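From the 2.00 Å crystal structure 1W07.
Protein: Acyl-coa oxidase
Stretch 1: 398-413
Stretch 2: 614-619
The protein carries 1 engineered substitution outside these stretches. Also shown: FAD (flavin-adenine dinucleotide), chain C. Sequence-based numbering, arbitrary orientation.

Stretch 1, residues 398-413: LCGGHGYLWCSGLPEL
Stretch 2 (614-619) LNSVLG

Residues 401-404 have helical phi/psi without the regular bonds, though Gly403 N still reaches Gly400 O at 3.1 Å. Residues 406-408 then form a 3-10 segment, Gly409 (80/-15) takes the N-cap position, and a helix begins at Leu410. The second stretch leaves a helix at Asn615 (47/51), extends at Ser616 (-139/127), and turns back to helical angles at Val617 (-76/-37) and Leu618 (-72/-28). The two stretches come closest in register at Gly409 and Ser616, whose CA atoms lie 4.6 Å apart.

Two hydrogen bonds join them. Val617 N donates almost linearly (168°) to Cys407 O at 3.0 Å, and Ser616 CA adds a CA-H...O contact to Cys407 O at 3.5 Å. Ser616, chi1 t, donates from OG to Ser408 O at 2.7 Å, while the same OG accepts from Gly619 N at 2.9 Å; one small hydroxyl thus ties the two stretches together and steadies its own turn. Gly409 suits its place twice over: positive phi favours glycine, and an ideal CB would lie 2.8 Å from Asn615 O, a clash.

Leu618 (m, t) points toward the first stretch and carries the largest buried area in the contact. Its CD1 lies 3.6 Å from both Cys399 CB and Ser408 CB, and 3.9 Å from Gly403 CA; its CD2 lies 3.9 Å from His402 CB, so both methyls of the branched side chain meet the first stretch. Cys407 (p) sets CB 3.9 Å from CG2 of Val617 (t), extending the apolar contact beside the backbone bond. Trp406 (t, chi2 86°) starts away, but its ring end returns, CH2 lying 3.7 Å from Asn615 ND2 in an oblique approach. Glu412 (t, t, chi3 37°) does not bond Asn615 directly: Glu412 OE1 and Asn615 ND2 are 4.4 Å apart, and two waters bridge them, each accepting weakly from the amide and donating to the carboxylate.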

# COMPACT_ATOMS: atom_id res chain seq x y z
N LEU B 398 10.33 4.13 1.97
CA LEU B 398 11.54 4.94 1.84
C LEU B 398 12.15 5.25 3.21
O LEU B 398 13.33 5.62 3.30
CB LEU B 398 11.23 6.24 1.09
CG LEU B 398 11.04 6.04 -0.43
CD1 LEU B 398 10.45 7.29 -1.05
CD2 LEU B 398 12.39 5.72 -1.05
N CYS B 399 11.35 5.11 4.27
CA CYS B 399 11.83 5.38 5.62
C CYS B 399 12.30 4.09 6.31
O CYS B 399 12.51 4.06 7.52
CB CYS B 399 10.73 6.06 6.46
SG CYS B 399 10.42 7.74 6.07
N GLY B 400 12.49 3.02 5.54
CA GLY B 400 12.97 1.77 6.10
C GLY B 400 12.17 1.24 7.29
O GLY B 400 10.97 1.46 7.38
N GLY B 401 12.84 0.55 8.21
CA GLY B 401 12.17 0.00 9.37
C GLY B 401 11.33 0.97 10.19
O GLY B 401 10.17 0.67 10.52
N HIS B 402 11.91 2.12 10.54
CA HIS B 402 11.22 3.12 11.35
C HIS B 402 9.95 3.63 10.70
O HIS B 402 9.07 4.14 11.38
CB HIS B 402 12.15 4.32 11.67
CG HIS B 402 13.39 3.94 12.40
ND1 HIS B 402 13.45 2.91 13.31
CD2 HIS B 402 14.64 4.47 12.35
CE1 HIS B 402 14.67 2.82 13.79
NE2 HIS B 402 15.42 3.75 13.22
N GLY B 403 9.84 3.53 9.38
CA GLY B 403 8.63 3.99 8.74
C GLY B 403 7.44 3.11 9.13
O GLY B 403 6.28 3.49 8.92
N TYR B 404 7.70 1.92 9.68
CA TYR B 404 6.64 1.00 10.08
C TYR B 404 5.98 1.42 11.41
O TYR B 404 4.88 0.96 11.76
CB TYR B 404 7.21 -0.42 10.18
CG TYR B 404 6.16 -1.52 10.33
CD1 TYR B 404 5.15 -1.69 9.38
CD2 TYR B 404 6.20 -2.39 11.41
CE1 TYR B 404 4.19 -2.71 9.52
CE2 TYR B 404 5.27 -3.40 11.56
CZ TYR B 404 4.27 -3.56 10.63
OH TYR B 404 3.39 -4.61 10.80
N LEU B 405 6.64 2.29 12.15
CA LEU B 405 6.09 2.79 13.41
C LEU B 405 5.00 3.82 13.17
O LEU B 405 5.17 4.74 12.37
CB LEU B 405 7.19 3.44 14.26
CG LEU B 405 8.00 2.51 15.16
CD1 LEU B 405 9.19 3.26 15.77
CD2 LEU B 405 7.08 1.96 16.24
N TRP B 406 3.89 3.69 13.88
CA TRP B 406 2.79 4.63 13.73
C TRP B 406 3.24 6.10 13.87
O TRP B 406 2.75 6.97 13.15
CB TRP B 406 1.72 4.35 14.77
CG TRP B 406 0.44 5.06 14.49
CD1 TRP B 406 -0.56 4.63 13.68
CD2 TRP B 406 0.03 6.34 15.00
NE1 TRP B 406 -1.57 5.55 13.65
CE2 TRP B 406 -1.24 6.61 14.45
CE3 TRP B 406 0.61 7.28 15.86
CZ2 TRP B 406 -1.94 7.79 14.73
CZ3 TRP B 406 -0.09 8.46 16.14
CH2 TRP B 406 -1.36 8.70 15.57
N CYS B 407 4.17 6.38 14.80
CA CYS B 407 4.61 7.75 15.03
C CYS B 407 5.37 8.34 13.83
O CYS B 407 5.74 9.52 13.84
CB CYS B 407 5.43 7.86 16.33
SG CYS B 407 7.03 7.01 16.35
N SER B 408 5.59 7.55 12.79
CA SER B 408 6.24 8.10 11.60
C SER B 408 5.22 8.95 10.82
O SER B 408 5.60 9.71 9.92
CB SER B 408 6.80 6.99 10.70
OG SER B 408 5.76 6.30 10.01
N GLY B 409 3.93 8.81 11.17
CA GLY B 409 2.88 9.57 10.51
C GLY B 409 2.43 9.00 9.18
O GLY B 409 1.37 9.37 8.66
N LEU B 410 3.22 8.09 8.62
CA LEU B 410 2.90 7.52 7.31
C LEU B 410 1.85 6.42 7.27
O LEU B 410 1.02 6.39 6.37
CB LEU B 410 4.21 7.07 6.63
CG LEU B 410 5.13 8.27 6.31
CD1 LEU B 410 6.53 7.83 5.88
CD2 LEU B 410 4.48 9.09 5.21
N PRO B 411 1.88 5.48 8.25
CA PRO B 411 0.89 4.39 8.27
C PRO B 411 -0.54 4.95 8.32
O PRO B 411 -1.40 4.57 7.52
CB PRO B 411 1.25 3.64 9.55
CG PRO B 411 2.75 3.84 9.66
CD PRO B 411 2.92 5.29 9.28
N GLU B 412 -0.80 5.87 9.24
CA GLU B 412 -2.14 6.42 9.32
C GLU B 412 -2.50 7.25 8.08
O GLU B 412 -3.63 7.19 7.59
CB GLU B 412 -2.30 7.29 10.58
CG GLU B 412 -3.74 7.77 10.76
CD GLU B 412 -3.89 8.79 11.88
OE1 GLU B 412 -2.98 9.63 12.05
OE2 GLU B 412 -4.93 8.77 12.56
N LEU B 413 -1.54 8.01 7.55
CA LEU B 413 -1.82 8.83 6.38
C LEU B 413 -2.29 7.98 5.19
O LEU B 413 -3.22 8.35 4.47
CB LEU B 413 -0.58 9.64 6.01
CG LEU B 413 -0.74 10.59 4.81
CD1 LEU B 413 -1.84 11.63 5.10
CD2 LEU B 413 0.59 11.27 4.51
N LEU B 614 1.86 17.53 10.53
CA LEU B 614 2.58 16.40 9.97
C LEU B 614 2.50 15.20 10.89
O LEU B 614 2.46 14.06 10.42
CB LEU B 614 4.05 16.74 9.72
CG LEU B 614 4.45 17.38 8.38
CD1 LEU B 614 5.97 17.54 8.31
CD2 LEU B 614 3.96 16.51 7.24
N ASN B 615 2.50 15.46 12.20
CA ASN B 615 2.41 14.41 13.21
C ASN B 615 3.38 13.27 12.90
O ASN B 615 2.99 12.11 12.89
CB ASN B 615 0.97 13.88 13.24
CG ASN B 615 0.67 13.07 14.48
OD1 ASN B 615 1.01 13.47 15.59
ND2 ASN B 615 0.00 11.94 14.30
N SER B 616 4.64 13.64 12.67
CA SER B 616 5.67 12.69 12.30
C SER B 616 6.99 12.92 12.98
O SER B 616 7.55 14.01 12.91
CB SER B 616 5.90 12.76 10.79
OG SER B 616 7.02 11.97 10.42
N VAL B 617 7.50 11.88 13.61
CA VAL B 617 8.78 11.97 14.29
C VAL B 617 9.90 11.93 13.25
O VAL B 617 10.90 12.63 13.38
CB VAL B 617 8.96 10.79 15.28
CG1 VAL B 617 10.37 10.80 15.83
CG2 VAL B 617 7.91 10.88 16.42
N LEU B 618 9.73 11.14 12.20
CA LEU B 618 10.76 11.03 11.18
C LEU B 618 10.83 12.30 10.34
O LEU B 618 11.90 12.66 9.82
CB LEU B 618 10.49 9.84 10.26
CG LEU B 618 10.24 8.47 10.90
CD1 LEU B 618 10.22 7.44 9.79
CD2 LEU B 618 11.32 8.12 11.95
N GLY B 619 9.69 12.98 10.23
CA GLY B 619 9.61 14.17 9.41
C GLY B 619 9.65 15.51 10.13
O GLY B 619 9.29 16.53 9.54
PA FAD C . 17.83 1.54 5.86
O1A FAD C . 18.83 0.51 5.47
O2A FAD C . 18.25 2.64 6.76
O5B FAD C . 17.18 2.14 4.52
C5B FAD C . 16.33 3.29 4.56
C4B FAD C . 16.15 3.84 3.14
O4B FAD C . 17.47 4.04 2.60
C3B FAD C . 15.47 2.81 2.23
O3B FAD C . 14.82 3.47 1.15
C2B FAD C . 16.67 2.00 1.73
O2B FAD C . 16.35 1.41 0.47
C1B FAD C . 17.66 3.14 1.50
N9A FAD C . 19.05 2.64 1.48
C8A FAD C . 19.76 2.27 2.54
N7A FAD C . 20.98 1.90 2.16
C5A FAD C . 21.05 2.05 0.84
C6A FAD C . 22.06 1.83 -0.09
N6A FAD C . 23.26 1.41 0.30
N1A FAD C . 21.80 2.10 -1.44
C2A FAD C . 20.54 2.58 -1.82
N3A FAD C . 19.60 2.78 -0.90
C4A FAD C . 19.83 2.52 0.40
N1 FAD C . 16.09 -6.50 13.86
C2 FAD C . 16.66 -7.39 14.79
O2 FAD C . 17.85 -7.28 15.08
N3 FAD C . 15.86 -8.35 15.40
C4 FAD C . 14.49 -8.42 15.11
O4 FAD C . 13.79 -9.27 15.66
C4X FAD C . 13.92 -7.54 14.19
N5 FAD C . 12.55 -7.56 13.94
C5X FAD C . 11.96 -6.65 13.05
C6 FAD C . 10.58 -6.59 12.91
C7 FAD C . 10.00 -5.58 12.14
C7M FAD C . 8.47 -5.51 12.04
C8 FAD C . 10.80 -4.64 11.50
C8M FAD C . 10.20 -3.50 10.68
C9 FAD C . 12.19 -4.72 11.62
C9A FAD C . 12.78 -5.72 12.40
N10 FAD C . 14.16 -5.73 12.61
C10 FAD C . 14.72 -6.59 13.57
C1' FAD C . 15.04 -4.79 11.88
C2' FAD C . 15.20 -5.28 10.44
O2' FAD C . 15.63 -6.64 10.44
C3' FAD C . 16.18 -4.46 9.59
O3' FAD C . 17.46 -4.43 10.22
C4' FAD C . 15.70 -3.02 9.36
O4' FAD C . 14.30 -2.98 9.09
C5' FAD C . 16.46 -2.41 8.19
O5' FAD C . 15.84 -1.18 7.82
P FAD C . 16.60 0.22 8.02
O1P FAD C . 15.76 1.06 8.90
O2P FAD C . 18.00 -0.04 8.42
O3P FAD C . 16.56 0.81 6.53
O HOH W 1 3.88 11.24 15.79
O HOH W 2 -0.35 9.47 12.45
O HOH W 3 -1.95 12.74 11.80